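Local coordinates for protein metagenomic carboxyl esterase MGS0156 (Uncultured organism, PDB 5D8M) that probably hydrolyses carboxylic ester bonds as a serine esterase built on the alpha/beta-hydrolase fold, at residues R36-I40 / I331-E337; A43-H48 / P77-G81; L52-R56 / S321-A326; I87-P93 / G118-V124; E256-L261 / A297-A301. All coordinates share one frame; numbering follows the deposited sequence. Where two conformers were deposited one is given.

Contact 1: R36-I40 / I331-E337; sequences RFREI and IARYVEE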
# COMPACT_ATOMS: atom_id res chain seq x y z
N ARG A 36 4.81 1.65 18.68
CA ARG A 36 6.21 1.39 18.40
C ARG A 36 6.58 1.93 17.01
O ARG A 36 7.66 2.49 16.81
CB ARG A 36 6.51 -0.11 18.50
CG ARG A 36 7.99 -0.49 18.23
CD ARG A 36 8.96 0.26 19.12
NE ARG A 36 10.34 -0.16 18.87
CZ ARG A 36 11.41 0.38 19.45
NH1 ARG A 36 11.28 1.38 20.32
NH2 ARG A 36 12.62 -0.08 19.16
N PHE A 37 5.66 1.83 16.05
CA PHE A 37 5.96 2.36 14.73
C PHE A 37 6.15 3.89 14.77
O PHE A 37 7.10 4.41 14.17
CB PHE A 37 4.88 1.96 13.72
CG PHE A 37 5.22 2.35 12.30
CD1 PHE A 37 6.10 1.58 11.55
CD2 PHE A 37 4.69 3.50 11.74
CE1 PHE A 37 6.43 1.95 10.23
CE2 PHE A 37 5.01 3.87 10.43
CZ PHE A 37 5.88 3.09 9.68
N ARG A 38 5.28 4.60 15.49
CA ARG A 38 5.44 6.06 15.64
C ARG A 38 6.79 6.41 16.27
O ARG A 38 7.49 7.32 15.83
CB ARG A 38 4.31 6.67 16.51
CG ARG A 38 4.50 8.17 16.79
CD ARG A 38 3.38 8.77 17.67
NE ARG A 38 2.04 8.49 17.13
CZ ARG A 38 1.44 9.18 16.16
NH1 ARG A 38 2.05 10.22 15.61
NH2 ARG A 38 0.23 8.82 15.75
N GLU A 39 7.15 5.64 17.28
CA GLU A 39 8.41 5.81 17.98
C GLU A 39 9.61 5.66 17.04
O GLU A 39 10.52 6.48 17.05
CB GLU A 39 8.47 4.78 19.11
CG GLU A 39 9.61 4.93 20.11
CD GLU A 39 9.41 3.98 21.27
OE1 GLU A 39 8.58 3.05 21.15
OE2 GLU A 39 10.05 4.18 22.32
N ILE A 40 9.60 4.60 16.24
CA ILE A 40 10.66 4.35 15.27
C ILE A 40 10.73 5.45 14.22
O ILE A 40 11.81 6.00 13.95
CB ILE A 40 10.45 2.98 14.60
CG1 ILE A 40 10.78 1.87 15.59
CG2 ILE A 40 11.30 2.86 13.33
CD1 ILE A 40 10.45 0.46 15.08
N ILE A 331 9.34 1.36 8.20
CA ILE A 331 8.77 0.06 7.87
C ILE A 331 9.84 -1.04 7.97
O ILE A 331 9.63 -2.03 8.68
CB ILE A 331 8.15 0.05 6.46
CG1 ILE A 331 6.87 0.91 6.43
CG2 ILE A 331 7.92 -1.39 5.94
CD1 ILE A 331 6.45 1.22 5.00
N ALA A 332 10.97 -0.85 7.28
CA ALA A 332 12.06 -1.82 7.29
C ALA A 332 12.56 -2.12 8.69
O ALA A 332 12.83 -3.27 9.02
CB ALA A 332 13.25 -1.32 6.41
N ARG A 333 12.74 -1.08 9.51
CA ARG A 333 13.27 -1.26 10.85
C ARG A 333 12.25 -1.92 11.78
O ARG A 333 12.64 -2.73 12.63
CB ARG A 333 13.72 0.09 11.45
CG ARG A 333 14.96 0.66 10.73
CD ARG A 333 15.64 1.68 11.61
NE ARG A 333 16.64 2.47 10.91
CZ ARG A 333 17.93 2.15 10.80
NH1 ARG A 333 18.39 1.01 11.33
NH2 ARG A 333 18.74 2.97 10.16
N TYR A 334 10.96 -1.60 11.62
CA TYR A 334 9.91 -2.22 12.44
C TYR A 334 9.85 -3.72 12.13
O TYR A 334 9.82 -4.56 13.04
CB TYR A 334 8.51 -1.59 12.18
CG TYR A 334 7.45 -2.13 13.12
CD1 TYR A 334 6.89 -3.40 12.92
CD2 TYR A 334 7.00 -1.39 14.21
CE1 TYR A 334 5.93 -3.92 13.78
CE2 TYR A 334 6.03 -1.91 15.07
CZ TYR A 334 5.51 -3.17 14.85
OH TYR A 334 4.58 -3.69 15.71
N VAL A 335 9.83 -4.06 10.84
CA VAL A 335 9.70 -5.47 10.47
C VAL A 335 10.93 -6.27 10.87
O VAL A 335 10.81 -7.37 11.44
CB VAL A 335 9.42 -5.63 8.94
CG1 VAL A 335 9.36 -7.11 8.56
CG2 VAL A 335 8.10 -4.95 8.59
N GLU A 336 12.12 -5.72 10.63
CA GLU A 336 13.34 -6.40 11.09
C GLU A 336 13.31 -6.64 12.60
O GLU A 336 13.67 -7.72 13.09
CB GLU A 336 14.60 -5.61 10.74
CG GLU A 336 15.87 -6.29 11.30
CD GLU A 336 17.15 -5.53 10.98
OE1 GLU A 336 17.15 -4.71 10.02
OE2 GLU A 336 18.16 -5.77 11.68
N GLU A 337 12.88 -5.63 13.35
CA GLU A 337 12.75 -5.77 14.79
C GLU A 337 11.69 -6.82 15.14
O GLU A 337 11.91 -7.65 16.03
CB GLU A 337 12.40 -4.43 15.44
CG GLU A 337 12.23 -4.48 16.96
CD GLU A 337 11.96 -3.10 17.57
OE1 GLU A 337 10.79 -2.65 17.54
OE2 GLU A 337 12.92 -2.47 18.08

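Contact 2: A43-H48 / P77-G81; sequences AIMADH and PVPLG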
# COMPACT_ATOMS: atom_id res chain seq x y z
N ALA A 43 11.99 8.84 15.71
CA ALA A 43 13.43 8.81 15.99
C ALA A 43 14.26 8.89 14.71
O ALA A 43 15.29 9.57 14.68
CB ALA A 43 13.80 7.54 16.78
N ILE A 44 13.79 8.21 13.66
CA ILE A 44 14.47 8.24 12.36
C ILE A 44 14.57 9.68 11.86
O ILE A 44 15.63 10.13 11.42
CB ILE A 44 13.73 7.34 11.32
CG1 ILE A 44 14.07 5.87 11.58
CG2 ILE A 44 14.12 7.72 9.88
CD1 ILE A 44 13.34 4.90 10.69
N MSE A 45 13.46 10.40 11.95
CA MSE A 45 13.44 11.76 11.44
C MSE A 45 14.20 12.71 12.34
O MSE A 45 14.79 13.67 11.85
CB MSE A 45 12.00 12.22 11.27
CG MSE A 45 11.28 11.35 10.25
SE MSE A 45 9.40 11.75 10.05
CE MSE A 45 9.56 13.38 8.98
N ALA A 46 14.21 12.44 13.64
CA ALA A 46 15.01 13.30 14.52
C ALA A 46 16.49 13.04 14.25
O ALA A 46 17.30 13.95 14.35
CB ALA A 46 14.67 13.06 16.00
N ASP A 47 16.83 11.81 13.89
CA ASP A 47 18.23 11.43 13.72
C ASP A 47 18.84 11.85 12.37
O ASP A 47 19.98 12.29 12.32
CB ASP A 47 18.39 9.91 13.88
CG ASP A 47 19.84 9.45 13.69
OD1 ASP A 47 20.60 9.53 14.67
OD2 ASP A 47 20.21 9.03 12.58
N HIS A 48 18.11 11.68 11.27
CA HIS A 48 18.68 12.02 9.97
C HIS A 48 17.61 12.41 8.96
O HIS A 48 17.78 12.20 7.76
CB HIS A 48 19.55 10.86 9.42
CG HIS A 48 18.83 9.54 9.31
ND1 HIS A 48 18.82 8.61 10.32
CD2 HIS A 48 18.12 8.99 8.28
CE1 HIS A 48 18.12 7.55 9.94
NE2 HIS A 48 17.69 7.76 8.70
N PRO A 77 15.35 1.36 22.72
CA PRO A 77 16.14 2.11 21.73
C PRO A 77 15.74 1.81 20.29
O PRO A 77 15.46 0.67 19.94
CB PRO A 77 17.58 1.66 22.00
CG PRO A 77 17.47 0.43 22.86
CD PRO A 77 16.20 0.60 23.65
N VAL A 78 15.71 2.85 19.47
CA VAL A 78 15.44 2.67 18.06
C VAL A 78 16.77 2.48 17.32
O VAL A 78 17.63 3.35 17.38
CB VAL A 78 14.66 3.86 17.47
CG1 VAL A 78 14.39 3.65 15.97
CG2 VAL A 78 13.35 4.07 18.23
N PRO A 79 16.94 1.33 16.64
CA PRO A 79 18.13 1.08 15.81
C PRO A 79 18.28 2.18 14.77
O PRO A 79 17.32 2.47 14.06
CB PRO A 79 17.82 -0.26 15.14
CG PRO A 79 16.74 -0.89 16.00
CD PRO A 79 15.93 0.27 16.49
N LEU A 80 19.45 2.79 14.69
CA LEU A 80 19.63 3.89 13.74
C LEU A 80 20.90 3.72 12.91
O LEU A 80 21.34 4.64 12.23
CB LEU A 80 19.64 5.23 14.48
CG LEU A 80 18.26 5.61 15.03
CD1 LEU A 80 18.32 6.78 16.03
CD2 LEU A 80 17.30 5.94 13.87
N GLY A 81 21.48 2.53 12.98
CA GLY A 81 22.65 2.22 12.20
C GLY A 81 22.29 1.41 10.97
O GLY A 81 21.14 1.31 10.60
O HOH W 1 22.19 7.50 11.24

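Contact 3: L52-R56 / S321-A326; sequences LPGDR and SYPRPA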
# COMPACT_ATOMS: atom_id res chain seq x y z
N LEU A 52 16.15 14.36 3.97
CA LEU A 52 15.33 13.38 3.30
C LEU A 52 14.20 14.10 2.60
O LEU A 52 13.62 15.03 3.16
CB LEU A 52 14.77 12.34 4.28
CG LEU A 52 15.77 11.47 5.05
CD1 LEU A 52 15.03 10.45 5.91
CD2 LEU A 52 16.70 10.77 4.09
N PRO A 53 13.89 13.70 1.36
CA PRO A 53 12.75 14.25 0.63
C PRO A 53 11.47 14.15 1.45
O PRO A 53 11.23 13.11 2.10
CB PRO A 53 12.66 13.37 -0.61
CG PRO A 53 14.07 12.91 -0.82
CD PRO A 53 14.67 12.75 0.55
N GLY A 54 10.67 15.22 1.43
CA GLY A 54 9.39 15.24 2.11
C GLY A 54 9.44 15.46 3.62
O GLY A 54 8.40 15.36 4.28
N ASP A 55 10.63 15.74 4.17
CA ASP A 55 10.76 16.00 5.61
C ASP A 55 9.72 17.02 6.10
O ASP A 55 9.43 18.01 5.42
CB ASP A 55 12.16 16.51 5.95
CG ASP A 55 12.43 16.55 7.46
OD1 ASP A 55 12.21 15.53 8.15
OD2 ASP A 55 12.88 17.60 7.97
N ARG A 56 9.17 16.76 7.28
CA ARG A 56 8.17 17.63 7.90
C ARG A 56 8.21 17.38 9.40
O ARG A 56 8.90 16.45 9.85
CB ARG A 56 6.76 17.34 7.35
CG ARG A 56 6.32 15.89 7.58
CD ARG A 56 4.80 15.69 7.38
NE ARG A 56 4.39 15.82 5.99
CZ ARG A 56 3.19 15.50 5.51
NH1 ARG A 56 2.24 15.02 6.31
NH2 ARG A 56 2.95 15.67 4.22
N SER A 321 3.60 15.84 -1.39
CA SER A 321 4.67 15.89 -0.40
C SER A 321 4.35 15.05 0.83
O SER A 321 3.31 15.23 1.46
CB SER A 321 4.95 17.34 0.02
OG SER A 321 5.42 18.08 -1.08
N TYR A 322 5.25 14.12 1.15
CA TYR A 322 5.15 13.29 2.35
C TYR A 322 6.54 12.70 2.59
O TYR A 322 7.27 12.45 1.63
CB TYR A 322 4.10 12.17 2.20
CG TYR A 322 3.93 11.41 3.50
CD1 TYR A 322 3.15 11.94 4.54
CD2 TYR A 322 4.59 10.20 3.71
CE1 TYR A 322 3.02 11.26 5.74
CE2 TYR A 322 4.47 9.54 4.92
CZ TYR A 322 3.69 10.06 5.91
OH TYR A 322 3.60 9.39 7.10
N PRO A 323 6.92 12.46 3.86
CA PRO A 323 8.26 11.86 4.08
C PRO A 323 8.31 10.36 3.79
O PRO A 323 8.49 9.55 4.71
CB PRO A 323 8.53 12.13 5.57
CG PRO A 323 7.17 12.26 6.19
CD PRO A 323 6.33 12.96 5.11
N ARG A 324 8.17 9.99 2.52
CA ARG A 324 8.28 8.58 2.09
C ARG A 324 9.59 7.88 2.51
O ARG A 324 9.54 6.72 2.94
CB ARG A 324 8.08 8.48 0.54
CG ARG A 324 6.62 8.85 0.09
CD ARG A 324 6.48 8.86 -1.44
NE ARG A 324 7.22 9.98 -2.04
CZ ARG A 324 6.71 11.19 -2.21
NH1 ARG A 324 7.44 12.15 -2.76
NH2 ARG A 324 5.47 11.44 -1.83
N PRO A 325 10.77 8.55 2.41
CA PRO A 325 11.98 7.85 2.85
C PRO A 325 11.93 7.44 4.31
O PRO A 325 12.29 6.31 4.64
CB PRO A 325 13.10 8.87 2.63
CG PRO A 325 12.56 9.77 1.52
CD PRO A 325 11.10 9.88 1.85
N ALA A 326 11.48 8.36 5.17
CA ALA A 326 11.38 8.04 6.58
C ALA A 326 10.38 6.92 6.81
O ALA A 326 10.62 6.01 7.63
CB ALA A 326 11.00 9.25 7.37
O HOH W 2 11.63 11.64 4.87

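Contact 4: I87-P93 / G118-V124; sequences IRLVLVP and GYATTLV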
# COMPACT_ATOMS: atom_id res chain seq x y z
N ILE A 87 17.94 -8.14 4.64
CA ILE A 87 16.55 -7.97 4.23
C ILE A 87 16.49 -7.27 2.88
O ILE A 87 17.24 -6.33 2.64
CB ILE A 87 15.74 -7.18 5.29
CG1 ILE A 87 15.56 -8.05 6.53
CG2 ILE A 87 14.37 -6.70 4.74
CD1 ILE A 87 14.82 -7.38 7.66
N ARG A 88 15.62 -7.76 2.00
CA ARG A 88 15.32 -7.10 0.74
C ARG A 88 13.85 -6.72 0.70
O ARG A 88 12.98 -7.55 0.89
CB ARG A 88 15.66 -8.00 -0.46
CG ARG A 88 15.23 -7.39 -1.79
CD ARG A 88 15.64 -8.29 -2.95
NE ARG A 88 17.08 -8.50 -2.98
CZ ARG A 88 17.95 -7.69 -3.57
NH1 ARG A 88 17.55 -6.60 -4.19
NH2 ARG A 88 19.23 -7.97 -3.52
N LEU A 89 13.61 -5.44 0.48
CA LEU A 89 12.27 -4.91 0.29
C LEU A 89 11.89 -5.09 -1.19
O LEU A 89 12.55 -4.56 -2.08
CB LEU A 89 12.22 -3.43 0.69
CG LEU A 89 12.83 -3.08 2.05
CD1 LEU A 89 12.81 -1.55 2.25
CD2 LEU A 89 12.09 -3.79 3.18
N VAL A 90 10.87 -5.90 -1.42
CA VAL A 90 10.32 -6.11 -2.74
C VAL A 90 9.10 -5.21 -2.88
O VAL A 90 8.06 -5.45 -2.26
CB VAL A 90 9.97 -7.58 -2.98
CG1 VAL A 90 9.49 -7.77 -4.41
CG2 VAL A 90 11.22 -8.46 -2.70
N LEU A 91 9.25 -4.18 -3.70
CA LEU A 91 8.26 -3.14 -3.89
C LEU A 91 7.29 -3.51 -5.01
O LEU A 91 7.71 -3.78 -6.11
CB LEU A 91 8.95 -1.82 -4.23
CG LEU A 91 10.11 -1.40 -3.32
CD1 LEU A 91 10.88 -0.17 -3.90
CD2 LEU A 91 9.57 -1.10 -1.93
N VAL A 92 6.00 -3.54 -4.71
CA VAL A 92 5.00 -3.89 -5.70
C VAL A 92 3.97 -2.78 -5.78
O VAL A 92 3.23 -2.55 -4.82
CB VAL A 92 4.30 -5.21 -5.34
CG1 VAL A 92 3.32 -5.60 -6.43
CG2 VAL A 92 5.34 -6.32 -5.09
N PRO A 93 3.87 -2.12 -6.96
CA PRO A 93 2.94 -1.00 -7.11
C PRO A 93 1.54 -1.43 -7.48
O PRO A 93 1.28 -2.61 -7.63
CB PRO A 93 3.56 -0.20 -8.26
CG PRO A 93 4.15 -1.24 -9.12
CD PRO A 93 4.72 -2.29 -8.15
N GLY A 118 21.22 -0.43 4.85
CA GLY A 118 21.44 -1.87 4.78
C GLY A 118 20.27 -2.67 4.24
O GLY A 118 20.29 -3.90 4.30
N TYR A 119 19.25 -2.00 3.73
CA TYR A 119 18.10 -2.70 3.18
C TYR A 119 18.18 -2.65 1.65
O TYR A 119 18.12 -1.56 1.05
CB TYR A 119 16.79 -2.09 3.70
CG TYR A 119 16.67 -2.16 5.21
CD1 TYR A 119 16.32 -3.34 5.84
CD2 TYR A 119 16.94 -1.04 6.02
CE1 TYR A 119 16.22 -3.44 7.23
CE2 TYR A 119 16.84 -1.13 7.42
CZ TYR A 119 16.47 -2.34 8.01
OH TYR A 119 16.36 -2.47 9.38
N ALA A 120 18.32 -3.81 1.02
CA ALA A 120 18.28 -3.89 -0.44
C ALA A 120 16.84 -3.67 -0.94
O ALA A 120 15.88 -3.92 -0.20
CB ALA A 120 18.82 -5.26 -0.94
N THR A 121 16.69 -3.18 -2.17
CA THR A 121 15.35 -2.98 -2.72
C THR A 121 15.27 -3.49 -4.15
O THR A 121 16.21 -3.33 -4.93
CB THR A 121 14.93 -1.48 -2.73
OG1 THR A 121 15.77 -0.74 -3.61
CG2 THR A 121 15.04 -0.88 -1.35
N THR A 122 14.14 -4.09 -4.47
CA THR A 122 13.82 -4.49 -5.83
C THR A 122 12.45 -3.95 -6.17
O THR A 122 11.53 -4.12 -5.39
CB THR A 122 13.82 -6.03 -5.98
OG1 THR A 122 15.16 -6.51 -5.87
CG2 THR A 122 13.25 -6.44 -7.32
N LEU A 123 12.31 -3.29 -7.31
CA LEU A 123 11.01 -2.85 -7.79
C LEU A 123 10.42 -3.85 -8.79
O LEU A 123 11.03 -4.15 -9.81
CB LEU A 123 11.12 -1.47 -8.43
CG LEU A 123 9.85 -0.93 -9.09
CD1 LEU A 123 8.71 -0.77 -8.08
CD2 LEU A 123 10.15 0.42 -9.76
N VAL A 124 9.21 -4.33 -8.53
CA VAL A 124 8.54 -5.22 -9.45
C VAL A 124 7.68 -4.42 -10.43
O VAL A 124 6.93 -3.52 -10.03
CB VAL A 124 7.66 -6.24 -8.69
CG1 VAL A 124 6.89 -7.15 -9.69
CG2 VAL A 124 8.55 -7.07 -7.77
O HOH W 3 18.94 -5.75 6.08
O HOH W 4 19.97 -6.35 2.51
O HOH W 5 19.26 -4.76 -5.47

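Contact 5: E256-L261 / A297-A301; sequences ETSAIL and ADHLA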
# COMPACT_ATOMS: atom_id res chain seq x y z
N GLU A 256 -5.63 18.75 2.29
CA GLU A 256 -4.30 18.18 2.07
C GLU A 256 -4.34 16.96 1.15
O GLU A 256 -3.39 16.18 1.07
CB GLU A 256 -3.63 17.82 3.39
CG GLU A 256 -3.36 19.05 4.29
CD GLU A 256 -2.48 20.12 3.61
OE1 GLU A 256 -1.62 19.78 2.77
OE2 GLU A 256 -2.64 21.33 3.94
N THR A 257 -5.46 16.80 0.45
CA THR A 257 -5.65 15.72 -0.51
C THR A 257 -5.48 16.33 -1.92
O THR A 257 -6.01 17.40 -2.19
CB THR A 257 -7.06 15.06 -0.33
OG1 THR A 257 -7.15 14.40 0.95
CG2 THR A 257 -7.35 14.05 -1.43
N SER A 258 -4.70 15.67 -2.77
CA SER A 258 -4.44 16.14 -4.14
C SER A 258 -5.70 16.47 -4.93
O SER A 258 -6.68 15.74 -4.86
CB SER A 258 -3.62 15.09 -4.92
OG SER A 258 -2.32 14.94 -4.40
N ALA A 259 -5.64 17.54 -5.72
CA ALA A 259 -6.80 18.00 -6.48
C ALA A 259 -7.42 16.85 -7.28
O ALA A 259 -8.62 16.66 -7.24
CB ALA A 259 -6.41 19.14 -7.40
N ILE A 260 -6.58 16.06 -7.94
CA ILE A 260 -7.05 15.01 -8.83
C ILE A 260 -7.86 13.97 -8.04
O ILE A 260 -8.76 13.33 -8.59
CB ILE A 260 -5.87 14.33 -9.58
CG1 ILE A 260 -6.39 13.48 -10.75
CG2 ILE A 260 -4.99 13.49 -8.64
CD1 ILE A 260 -6.66 14.30 -11.99
N LEU A 261 -7.55 13.83 -6.75
CA LEU A 261 -8.19 12.81 -5.92
C LEU A 261 -9.43 13.33 -5.19
O LEU A 261 -10.26 12.56 -4.72
CB LEU A 261 -7.19 12.28 -4.89
CG LEU A 261 -5.95 11.57 -5.42
CD1 LEU A 261 -5.10 11.15 -4.22
CD2 LEU A 261 -6.32 10.36 -6.30
N ALA A 297 -1.56 11.51 4.72
CA ALA A 297 -1.15 11.61 3.34
C ALA A 297 -2.28 11.05 2.50
O ALA A 297 -3.01 10.17 2.97
CB ALA A 297 0.18 10.79 3.11
N ASP A 298 -2.41 11.50 1.25
CA ASP A 298 -3.44 10.92 0.40
C ASP A 298 -2.85 9.68 -0.30
O ASP A 298 -1.70 9.33 -0.08
CB ASP A 298 -4.03 11.96 -0.61
CG ASP A 298 -3.00 12.46 -1.66
OD1 ASP A 298 -2.09 11.70 -2.07
OD2 ASP A 298 -3.15 13.62 -2.13
N HIS A 299 -3.66 9.02 -1.11
CA HIS A 299 -3.30 7.74 -1.71
C HIS A 299 -1.95 7.76 -2.43
O HIS A 299 -1.18 6.81 -2.34
CB HIS A 299 -4.40 7.32 -2.68
CG HIS A 299 -4.28 5.91 -3.15
ND1 HIS A 299 -4.48 4.83 -2.31
CD2 HIS A 299 -3.96 5.39 -4.36
CE1 HIS A 299 -4.32 3.71 -3.00
NE2 HIS A 299 -4.00 4.02 -4.24
N LEU A 300 -1.67 8.84 -3.16
CA LEU A 300 -0.44 8.91 -3.95
C LEU A 300 0.75 9.42 -3.15
O LEU A 300 1.88 8.92 -3.29
CB LEU A 300 -0.68 9.78 -5.18
CG LEU A 300 -1.67 9.15 -6.15
CD1 LEU A 300 -1.89 10.10 -7.34
CD2 LEU A 300 -1.19 7.78 -6.63
N ALA A 301 0.51 10.36 -2.27
CA ALA A 301 1.61 10.95 -1.50
C ALA A 301 2.32 9.93 -0.62
O ALA A 301 3.53 10.01 -0.39
CB ALA A 301 1.10 12.11 -0.65
O HOH W 6 -1.40 14.29 0.77
O HOH W 7 -0.20 12.94 -3.98

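Contact 1: R36-I40 / I331-E337
The guanidinium of Arg36 meets the carboxylate of Glu337 edge to edge, their planes only 17° apart. Glu39 OE1 lies at another edge of the guanidinium. One face carries Ile40 CG1, 3.8 Å above the plane of Arg36. The Phe37 ring turns its edge to helix 324-338, with CE1 3.6 Å from Ile331 N and CD1 near Tyr334 CB. The Tyr334 ring has Phe37 N at its own edge. Ile40 CD1 and Arg36 CB approach that ring obliquely.

Arg36 grips Glu337 side-on. NE donates to OE1 of Glu337 at 2.9 Å, and NH2 of Arg36 donates to Glu337 OE2 at 2.6 Å. Both oxygens use their syn lone pairs. Arg36 bends at chi2 (55°), while Glu337 stays extended beyond CG, and the two chains cross at about a right angle. A weak bond of 3.3 Å from Arg36 NH1 to Glu39 OE1 completes a salt-bridge network. NH1 and NH2 also donate to the carbonyls of Arg76 and Pro77.

Beside the salt bridge the contact is apolar. Ile40 CD1 sits 3.8 Å from Tyr334 CA, and Phe37 CE1 is 4.0 Å from Ile331 CG1. Phe37 and Tyr334 pack on strands 244-248 and 290-293, Ile331 on 244-248 and 178-184, so the two helices pack together on the parallel sheet. Their axes come within 9.7 Å. The paired bonds fix the rotation of the Arg36 guanidinium. The carboxylate of Glu337, with a weaker share from Glu39, probably offsets the charge of the buried Arg36.

Contact 2: A43-H48 / P77-G81
Leu80 lies against one flank of helix 34-48, with its two methyls divided between different residues. CD1 rests 3.8 Å from Asp47 CB, and the two side chains run antiparallel, each passing the other. CD2 turns toward Ile44, 3.9 Å from its CA and 4.0 Å from Ile44 CG1, and here the side chains cross at a slant. The same methyl comes near His48 CE1, approaching the imidazole obliquely. Leu80 has CG opposite its own carbonyl carbon (chi1 -71°), which carries both methyls over to the helix.

Ala43 takes the neighbouring place. Its CB points at Val78 and lies 3.8 Å from Val78 CG2. The CB and CG1 atoms of Val78 are almost as near, so the methyl meets the whole branched end.

The polar side is held by Asp47. Its OD2 accepts from His48 ND1 at 2.7 Å, in the imidazole plane and nearly straight at 171°. It uses the lone pair anti to OD1. OD2 also accepts from a water, at 2.8 Å, that donates to Leu80 O as well, so one bridge ties the loop backbone to the helix. His48 carries the carbonyl of Ile44 over one ring face, and its NE2 bonds to Glu329.

The contact lies at the surface. It lays the loop that precedes strand 87-92 along helix 34-48, while Ile44 also touches Glu329, Ala330 and Arg333 of helix 324-338. Gly81 O and Pro77 O receive bonds from Arg333 and Arg36.

Contact 3: L52-R56 / S321-A326
Tyr322 O is approached by two groups. Arg324 N bonds to it at 2.8 Å, closing an inverse gamma turn centred on Pro323. Across the contact, the CA of Gly54 sends a C-H toward Tyr322 O at 3.5 Å, with 167° at the hydrogen. Gly54 has positive phi in the type II turn from Leu52 to Asp55. A CB on it would fall 2.0 Å from Tyr322 O, so only glycine fits here.

Prolines fill the rest of the interface. Pro323 CD packs 3.3 Å from Gly54 O; the proline N, lacking a hydrogen, can offer that oxygen no bond. Pro325 CG meets Pro53 CD at 3.8 Å, the two rings set at a slant. Leu52 runs alongside Pro325 in the opposite direction, its CD1 4.1 Å from Pro325 CB. A water donates to Pro53 O and accepts from Ala326 N, linking the turn to the first turn of helix 324-338.

Arg56 reaches back over Pro323. Its CG stands between the backbone N and the carbonyl carbon (chi1 59°), and a bend at chi3 brings the guanidinium round. One face of it takes Pro323 CD and Tyr322 CD1, with the tyrosine ring steeply inclined. At the edge, NH2 is 2.8 Å from Ser321 O. NH1 bonds to the carbonyls of Gly62 and Asn296, and Tyr322 OH bonds to Ile63 O.

With three prolines at the interface lacking N-H groups, the two backbones join through carbon contacts, one water and a C-H to oxygen approach. The carbonyls that accept from NH1 probably offset part of the charge of Arg56.

Contact 4: I87-P93 / G118-V124
Arg88 reaches over the neighbouring strand and lays one guanidinium face on Ala120 CB, 3.7 Å from its CZ. Its NH1 donates to Thr122 OG1 at 2.9 Å. That bond is bent, 130° at the hydrogen, and the hydroxyl sits out of the guanidinium plane. Chi3 (-59°) bends the chain to bring NH1 there. A water accepts from the same NH1. Arg88 NE forms a salt bridge with Asp150, so a leucine in its place would probably leave the Asp150 carboxylate and the Thr122 hydroxyl without this donor.

On the same face, Val90 CG1 packs 3.6 Å from Val124 CG2. On the opposite face, Leu91 CB meets Leu123 CD1 at 4.0 Å, and Leu89 touches Thr121. The backbone sets these pairs. Leu89 N donates to Ala120 O, Thr122 N to Leu89 O at 2.9 Å, and Leu91 N to Thr122 O at 2.8 Å. Val124 N to Leu91 O continues the run.

The strands are parallel neighbours in a beta-alpha-beta unit, joined through helix 111-116. Strand 120-123 is outermost in the sheet within this chain. Gly118, with positive phi, ends the helix as the C-prime residue of a Schellman motif. Tyr119 follows, its ring edge 3.9 Å from Ile87 CB at atom CD1.

Further out, Tyr119 OH bonds to Glu336, and Thr121 OG1 to Glu115 and Arg111. Strand 151-157 pairs with the other side of strand 87-92.

Contact 5: E256-L261 / A297-A301
This is a buried loop-to-loop contact at one end of the sheet. It joins the loop after strand 244-248 to the loop after strand 290-293, mainly through the Asp298 carboxylate. Ser258 holds OD2 twice. Its backbone N donates to Asp298 OD2 at 2.6 Å, and Ser258 OG donates to the same oxygen at 2.8 Å, on the syn side. The other oxygen turns back to its own loop. Ala301 N donates to Asp298 OD1 at 2.9 Å, forming an Asx motif, and Leu300 N adds a weak bond. A water donates to both OD1 and Ser258 OG. At chi1 65° the carboxylate of Asp298 folds over its own backbone, which lets it serve both loops.

Leu261 closes the apolar side. Its CD1 lies 3.6 Å from Asp298 CG, crossing at about a right angle, and 4.2 Å from His299 CB. Thr257 CG2 touches Asp298 CB at 4.0 Å.

Were Asp298 replaced by an alanine, Ser258 N and Ala301 N would probably lose their shared carboxylate acceptor, and the direct polar tie between the loops with it.

His299 bonds through ND1 to Asp276, and weakly through NE2 to Ser158, consistent with a Ser-His-Asp triad of an alpha/beta hydrolase. Asp298 is thus probably a second-shell residue that fixes the backbone carrying this histidine. With several N-H and O-H donors around it, its buried carboxylate is likely to remain ionised.

Contacts 1, 2 and 3 gather round helices 34-48 and 324-338, one early in the chain, the other at its C-terminal end. Contacts 1 and 2 share the first of these, with centres 10 Å apart. Contacts 1 and 3 share the second, with centres 16 Å apart. Along the chain, contact 1 encloses the other four, while contacts 2 and 3 interleave. Contact 4 lies in the sheet and meets contact 1 through Tyr119 and Glu336. The centres of contacts 5 and 1 lie about 25 Å apart; contact 5 reaches contact 3 through Arg324 and Ala301. Together they tie both helices, the sheet edge at strand 120-123 and the loop bearing the probable catalytic histidine.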